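Local coordinates for protein retinol dehydratase (Spodoptera frugiperda, PDB 1FMJ) that probably dehydrates retinol to anhydroretinol on a sulfotransferase-type fold, and binds retinol together with adenosine-3',5'-diphosphate, at residues 69-73 with 222-227; 185-189 with 331-335. One frame throughout, in Å; residues are numbered along the deposited sequence.

Contact 1 (69-73 with 222-227). With A3P (adenosine-3'-5'-diphosphate), chain G.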
# COMPACT_ATOMS: atom_id res chain seq x y z
N ALA A 69 0.58 -4.46 6.50
CA ALA A 69 -0.50 -4.39 5.52
C ALA A 69 -1.28 -3.10 5.67
O ALA A 69 -1.23 -2.45 6.72
CB ALA A 69 -1.42 -5.60 5.70
N SER A 70 -2.02 -2.75 4.63
CA SER A 70 -2.79 -1.52 4.66
C SER A 70 -3.40 -1.25 3.32
O SER A 70 -3.04 -1.89 2.33
CB SER A 70 -1.86 -0.34 4.94
OG SER A 70 -0.97 -0.21 3.84
N TYR A 71 -4.34 -0.31 3.27
CA TYR A 71 -4.86 0.10 1.99
C TYR A 71 -3.74 1.11 1.66
O TYR A 71 -3.30 1.85 2.54
CB TYR A 71 -6.19 0.83 2.08
CG TYR A 71 -6.59 1.30 0.71
CD1 TYR A 71 -7.18 0.43 -0.20
CD2 TYR A 71 -6.21 2.56 0.26
CE1 TYR A 71 -7.36 0.79 -1.54
CE2 TYR A 71 -6.39 2.93 -1.07
CZ TYR A 71 -6.96 2.04 -1.96
OH TYR A 71 -7.04 2.38 -3.29
N GLN A 72 -3.29 1.15 0.42
CA GLN A 72 -2.18 2.05 0.06
C GLN A 72 -2.29 3.51 0.47
O GLN A 72 -3.37 4.09 0.51
CB GLN A 72 -1.90 1.98 -1.44
CG GLN A 72 -3.05 2.43 -2.34
CD GLN A 72 -2.57 2.82 -3.73
OE1 GLN A 72 -2.56 4.00 -4.10
NE2 GLN A 72 -2.17 1.83 -4.52
N ARG A 73 -1.12 4.09 0.77
CA ARG A 73 -0.98 5.49 1.16
C ARG A 73 -1.55 5.78 2.54
O ARG A 73 -1.96 6.90 2.83
CB ARG A 73 -1.64 6.40 0.11
CG ARG A 73 -1.14 6.13 -1.31
CD ARG A 73 0.38 6.14 -1.40
NE ARG A 73 0.96 7.49 -1.39
CZ ARG A 73 2.26 7.74 -1.24
NH1 ARG A 73 3.09 6.72 -1.09
NH2 ARG A 73 2.73 8.98 -1.28
N TYR A 222 -11.06 1.93 -7.86
CA TYR A 222 -9.62 2.13 -7.93
C TYR A 222 -8.96 0.91 -7.32
O TYR A 222 -9.62 0.07 -6.69
CB TYR A 222 -9.16 3.40 -7.22
CG TYR A 222 -7.69 3.70 -7.50
CD1 TYR A 222 -7.24 3.93 -8.80
CD2 TYR A 222 -6.75 3.67 -6.47
CE1 TYR A 222 -5.87 4.12 -9.07
CE2 TYR A 222 -5.40 3.86 -6.72
CZ TYR A 222 -4.96 4.08 -8.01
OH TYR A 222 -3.62 4.23 -8.25
N THR A 223 -7.66 0.81 -7.52
CA THR A 223 -6.86 -0.31 -7.04
C THR A 223 -7.11 -0.76 -5.59
O THR A 223 -7.00 0.01 -4.65
CB THR A 223 -5.35 0.00 -7.22
OG1 THR A 223 -5.13 0.46 -8.56
CG2 THR A 223 -4.50 -1.25 -6.97
N LEU A 224 -7.46 -2.04 -5.47
CA LEU A 224 -7.74 -2.72 -4.21
C LEU A 224 -8.88 -2.21 -3.33
O LEU A 224 -8.97 -2.58 -2.16
CB LEU A 224 -6.45 -2.88 -3.40
CG LEU A 224 -5.48 -3.88 -4.06
CD1 LEU A 224 -4.20 -3.97 -3.28
CD2 LEU A 224 -6.14 -5.27 -4.14
N THR A 225 -9.75 -1.37 -3.90
CA THR A 225 -10.94 -0.91 -3.18
C THR A 225 -11.91 -2.08 -3.47
O THR A 225 -11.57 -2.98 -4.24
CB THR A 225 -11.52 0.40 -3.79
OG1 THR A 225 -11.81 0.20 -5.18
CG2 THR A 225 -10.52 1.55 -3.63
N PRO A 226 -13.12 -2.08 -2.88
CA PRO A 226 -13.78 -1.13 -1.98
C PRO A 226 -12.92 -0.80 -0.77
O PRO A 226 -12.49 -1.69 -0.05
CB PRO A 226 -15.07 -1.86 -1.58
CG PRO A 226 -15.35 -2.73 -2.78
CD PRO A 226 -13.98 -3.27 -3.08
N TYR A 227 -12.69 0.48 -0.54
CA TYR A 227 -11.88 0.91 0.59
C TYR A 227 -12.36 0.39 1.95
O TYR A 227 -11.59 -0.19 2.71
CB TYR A 227 -11.81 2.44 0.64
CG TYR A 227 -11.16 2.93 1.91
CD1 TYR A 227 -9.77 2.92 2.05
CD2 TYR A 227 -11.93 3.33 3.00
CE1 TYR A 227 -9.17 3.30 3.24
CE2 TYR A 227 -11.33 3.71 4.21
CZ TYR A 227 -9.96 3.69 4.32
OH TYR A 227 -9.36 4.03 5.52
P1 A3P G . 0.87 12.02 1.92
O1P A3P G . 0.68 11.76 0.48
O2P A3P G . 2.02 12.91 2.16
O3P A3P G . -0.35 12.62 2.50
P2 A3P G . 2.29 4.58 2.29
O4P A3P G . 3.65 4.38 2.82
O5P A3P G . 1.36 3.58 2.85
O6P A3P G . 2.32 4.52 0.80
O5' A3P G . 1.78 6.01 2.73
C5' A3P G . 2.45 7.20 2.33
C4' A3P G . 1.93 8.41 3.11
O4' A3P G . 2.66 8.49 4.36
C3' A3P G . 2.21 9.73 2.39
O3' A3P G . 1.12 10.65 2.67
C2' A3P G . 3.56 10.10 2.96
O2' A3P G . 4.06 11.41 2.72
C1' A3P G . 3.35 9.74 4.42
N9 A3P G . 4.62 9.60 5.15
C8 A3P G . 5.76 8.88 4.82
N7 A3P G . 6.72 8.95 5.69
C5 A3P G . 6.20 9.75 6.69
C6 A3P G . 6.73 10.23 7.94
N6 A3P G . 7.95 9.93 8.39
N1 A3P G . 5.91 11.05 8.73
C2 A3P G . 4.65 11.38 8.31
N3 A3P G . 4.04 10.99 7.14
C4 A3P G . 4.88 10.17 6.38
O HOH W 1 -1.97 5.32 -6.63
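Residues 69-73 run from a parallel strand into the loop that holds the 5'-phosphate of A3P, the 5'-phosphosulfate-binding loop of sulfotransferases. Arg73 NH1 makes a weak hydrogen bond of 3.0 Å to A3P O6P. Tyr71 points into segment 222-227. Its OH donates to Thr223 O at 2.7 Å. This carbonyl lies near the Tyr71 ring plane, in the type II turn Tyr222-Thr225. The edge of Tyr227 meets the Tyr71 face in an offset edge-to-face pair, with centroids 5.6 Å apart and planes at 76°. A cis peptide bond precedes Pro226, the N-cap of helix 227-235. Gln72 is joined to Tyr222 through water 1, which donates to Gln72 OE1 (2.9 Å) and accepts from Tyr222 OH (2.6 Å). Ala69 makes backbone hydrogen bonds with strand 179-184, as do Leu224 and Thr225 with Met44 of strand 43-46. Tyr71 also packs on Val190 of helix 187-200. The buried contact thus joins the end of central strand 66-70 to a loop bonded to the small antiparallel sheet.

Contact 2 (185-189 with 331-335). With A3P (adenosine-3'-5'-diphosphate), chain G.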
# COMPACT_ATOMS: atom_id res chain seq x y z
N ARG A 185 -6.15 4.96 7.51
CA ARG A 185 -6.03 6.41 7.49
C ARG A 185 -7.32 6.99 6.93
O ARG A 185 -7.99 6.34 6.13
CB ARG A 185 -4.85 6.79 6.59
CG ARG A 185 -4.51 8.28 6.54
CD ARG A 185 -3.42 8.55 5.51
NE ARG A 185 -3.03 9.95 5.50
CZ ARG A 185 -2.16 10.49 4.65
NH1 ARG A 185 -1.57 9.75 3.72
NH2 ARG A 185 -1.88 11.79 4.75
N ASP A 186 -7.67 8.20 7.35
CA ASP A 186 -8.88 8.87 6.86
C ASP A 186 -8.90 8.65 5.35
O ASP A 186 -7.94 8.98 4.67
CB ASP A 186 -8.79 10.36 7.17
CG ASP A 186 -10.07 11.11 6.86
OD1 ASP A 186 -10.65 10.92 5.76
OD2 ASP A 186 -10.50 11.89 7.73
N PRO A 187 -10.00 8.09 4.81
CA PRO A 187 -10.18 7.81 3.38
C PRO A 187 -9.97 9.02 2.46
O PRO A 187 -9.50 8.88 1.33
CB PRO A 187 -11.62 7.29 3.29
CG PRO A 187 -11.96 6.89 4.68
CD PRO A 187 -11.27 7.87 5.54
N ARG A 188 -10.35 10.19 2.94
CA ARG A 188 -10.23 11.39 2.12
C ARG A 188 -8.78 11.78 1.84
O ARG A 188 -8.46 12.17 0.72
CB ARG A 188 -11.02 12.53 2.78
CG ARG A 188 -12.52 12.24 2.74
CD ARG A 188 -13.29 13.08 3.73
NE ARG A 188 -12.86 12.82 5.09
CZ ARG A 188 -13.48 13.30 6.17
NH1 ARG A 188 -14.55 14.06 6.03
NH2 ARG A 188 -13.02 13.01 7.38
N ASP A 189 -7.91 11.65 2.84
CA ASP A 189 -6.49 11.95 2.67
C ASP A 189 -5.81 10.82 1.88
O ASP A 189 -4.82 11.05 1.19
CB ASP A 189 -5.80 12.09 4.03
CG ASP A 189 -6.20 13.35 4.75
OD1 ASP A 189 -6.40 14.38 4.06
OD2 ASP A 189 -6.29 13.33 6.00
N ALA A 331 -18.53 12.89 0.41
CA ALA A 331 -17.63 12.06 1.20
C ALA A 331 -18.22 11.71 2.56
O ALA A 331 -18.06 10.58 3.02
CB ALA A 331 -16.30 12.78 1.40
N GLU A 332 -18.90 12.68 3.18
CA GLU A 332 -19.50 12.47 4.50
C GLU A 332 -20.59 11.40 4.42
O GLU A 332 -20.68 10.53 5.28
CB GLU A 332 -20.08 13.78 5.03
N LYS A 333 -21.41 11.47 3.39
CA LYS A 333 -22.48 10.49 3.21
C LYS A 333 -21.85 9.10 3.07
O LYS A 333 -22.27 8.14 3.72
CB LYS A 333 -23.29 10.84 1.96
CG LYS A 333 -24.49 9.96 1.68
CD LYS A 333 -25.20 10.47 0.42
CE LYS A 333 -26.41 9.64 0.05
NZ LYS A 333 -27.15 10.28 -1.09
N TRP A 334 -20.83 9.01 2.22
CA TRP A 334 -20.15 7.76 1.97
C TRP A 334 -19.56 7.20 3.25
O TRP A 334 -19.69 6.01 3.54
CB TRP A 334 -19.04 7.96 0.93
CG TRP A 334 -18.24 6.73 0.62
CD1 TRP A 334 -18.71 5.53 0.17
CD2 TRP A 334 -16.81 6.60 0.70
NE1 TRP A 334 -17.67 4.66 -0.04
CE2 TRP A 334 -16.49 5.29 0.27
CE3 TRP A 334 -15.77 7.46 1.08
CZ2 TRP A 334 -15.17 4.82 0.22
CZ3 TRP A 334 -14.46 6.99 1.03
CH2 TRP A 334 -14.17 5.68 0.60
N ILE A 335 -18.91 8.06 4.03
CA ILE A 335 -18.33 7.57 5.28
C ILE A 335 -19.41 7.19 6.30
O ILE A 335 -19.29 6.17 6.98
CB ILE A 335 -17.38 8.62 5.89
CG1 ILE A 335 -16.20 8.86 4.93
CG2 ILE A 335 -16.87 8.13 7.24
CD1 ILE A 335 -15.21 9.88 5.43
P1 A3P G . 0.87 12.02 1.92
O1P A3P G . 0.68 11.76 0.48
O2P A3P G . 2.02 12.91 2.16
O3P A3P G . -0.35 12.62 2.50
P2 A3P G . 2.29 4.58 2.29
O4P A3P G . 3.65 4.38 2.82
O5P A3P G . 1.36 3.58 2.85
O6P A3P G . 2.32 4.52 0.80
O5' A3P G . 1.78 6.01 2.73
C5' A3P G . 2.45 7.20 2.33
C4' A3P G . 1.93 8.41 3.11
O4' A3P G . 2.66 8.49 4.36
C3' A3P G . 2.21 9.73 2.39
O3' A3P G . 1.12 10.65 2.67
C2' A3P G . 3.56 10.10 2.96
O2' A3P G . 4.06 11.41 2.72
C1' A3P G . 3.35 9.74 4.42
N9 A3P G . 4.62 9.60 5.15
C8 A3P G . 5.76 8.88 4.82
N7 A3P G . 6.72 8.95 5.69
C5 A3P G . 6.20 9.75 6.69
C6 A3P G . 6.73 10.23 7.94
N6 A3P G . 7.95 9.93 8.39
N1 A3P G . 5.91 11.05 8.73
C2 A3P G . 4.65 11.38 8.31
N3 A3P G . 4.04 10.99 7.14
C4 A3P G . 4.88 10.17 6.38
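Two arginines three residues apart take different shapes. Arg185 is fully extended, with chi1 to chi3 all t, and reaches the 3'-phosphate end of A3P. Its NH2 donates to A3P O3P at 2.8 Å, and its NH1 donates to the ester oxygen O3' of A3P at 3.0 Å. An arginine after this strand, binding the 3'-phosphate, is a sulfotransferase feature; Ser193 OG of helix 187-200 also hydrogen-bonds A3P. Arg188 instead bends in an m, t, m conformation, back along its own helix start. Its NE and NH2 donate to Asp186 OD1 (3.0 Å) and OD2 (2.8 Å), forming a two-pronged salt bridge. Asp186 is the N-cap residue. Its t side chain also lets OD1 accept from Arg188 N at 2.9 Å.

Across the segments there are no hydrogen bonds; the fit is mainly apolar. The folded Arg188 lays its CD 3.8 Å from Ala331 CB. Ile335, in the mt rotamer, lies with CD1 over one face of the Arg188 guanidinium, 3.8 Å from Arg188 NE. The t rotamer of Trp334 brings its CZ3 to 3.6 Å from Pro187 CB.

Arg188 also makes a cation-pi contact with Trp319. Pro187 and Trp334 both touch helix 227-235, where Phe228 meets Trp334 edge-to-face. Helix 325-338 thus lies against the start of helix 187-200, with helices 210-218 and 227-235 beside it.

Overall arrangement
The chain first lays down strand 66-70 and the phosphate-binding loop. It then returns through strand 179-184 into segment 185-189. Contact 1 closes next, when 222-227 comes back to 69-73 over 148 intervening residues. Contact 2 closes last, when the C-terminal helix 325-338 reaches 185-189 over 141. The segments alternate, so the two loops cross. Their centres are about 13 Å apart, and they touch directly. Arg185 NH1 meets Arg73 O, the Tyr227 ring packs on Pro187, and Tyr227 CB packs on the Trp334 ring. Both contacts hold an arginine of the A3P pocket, contact 1 at the 5'-phosphate and contact 2 at the 3'-phosphate. Together they tie the central sheet to the C-terminal helix.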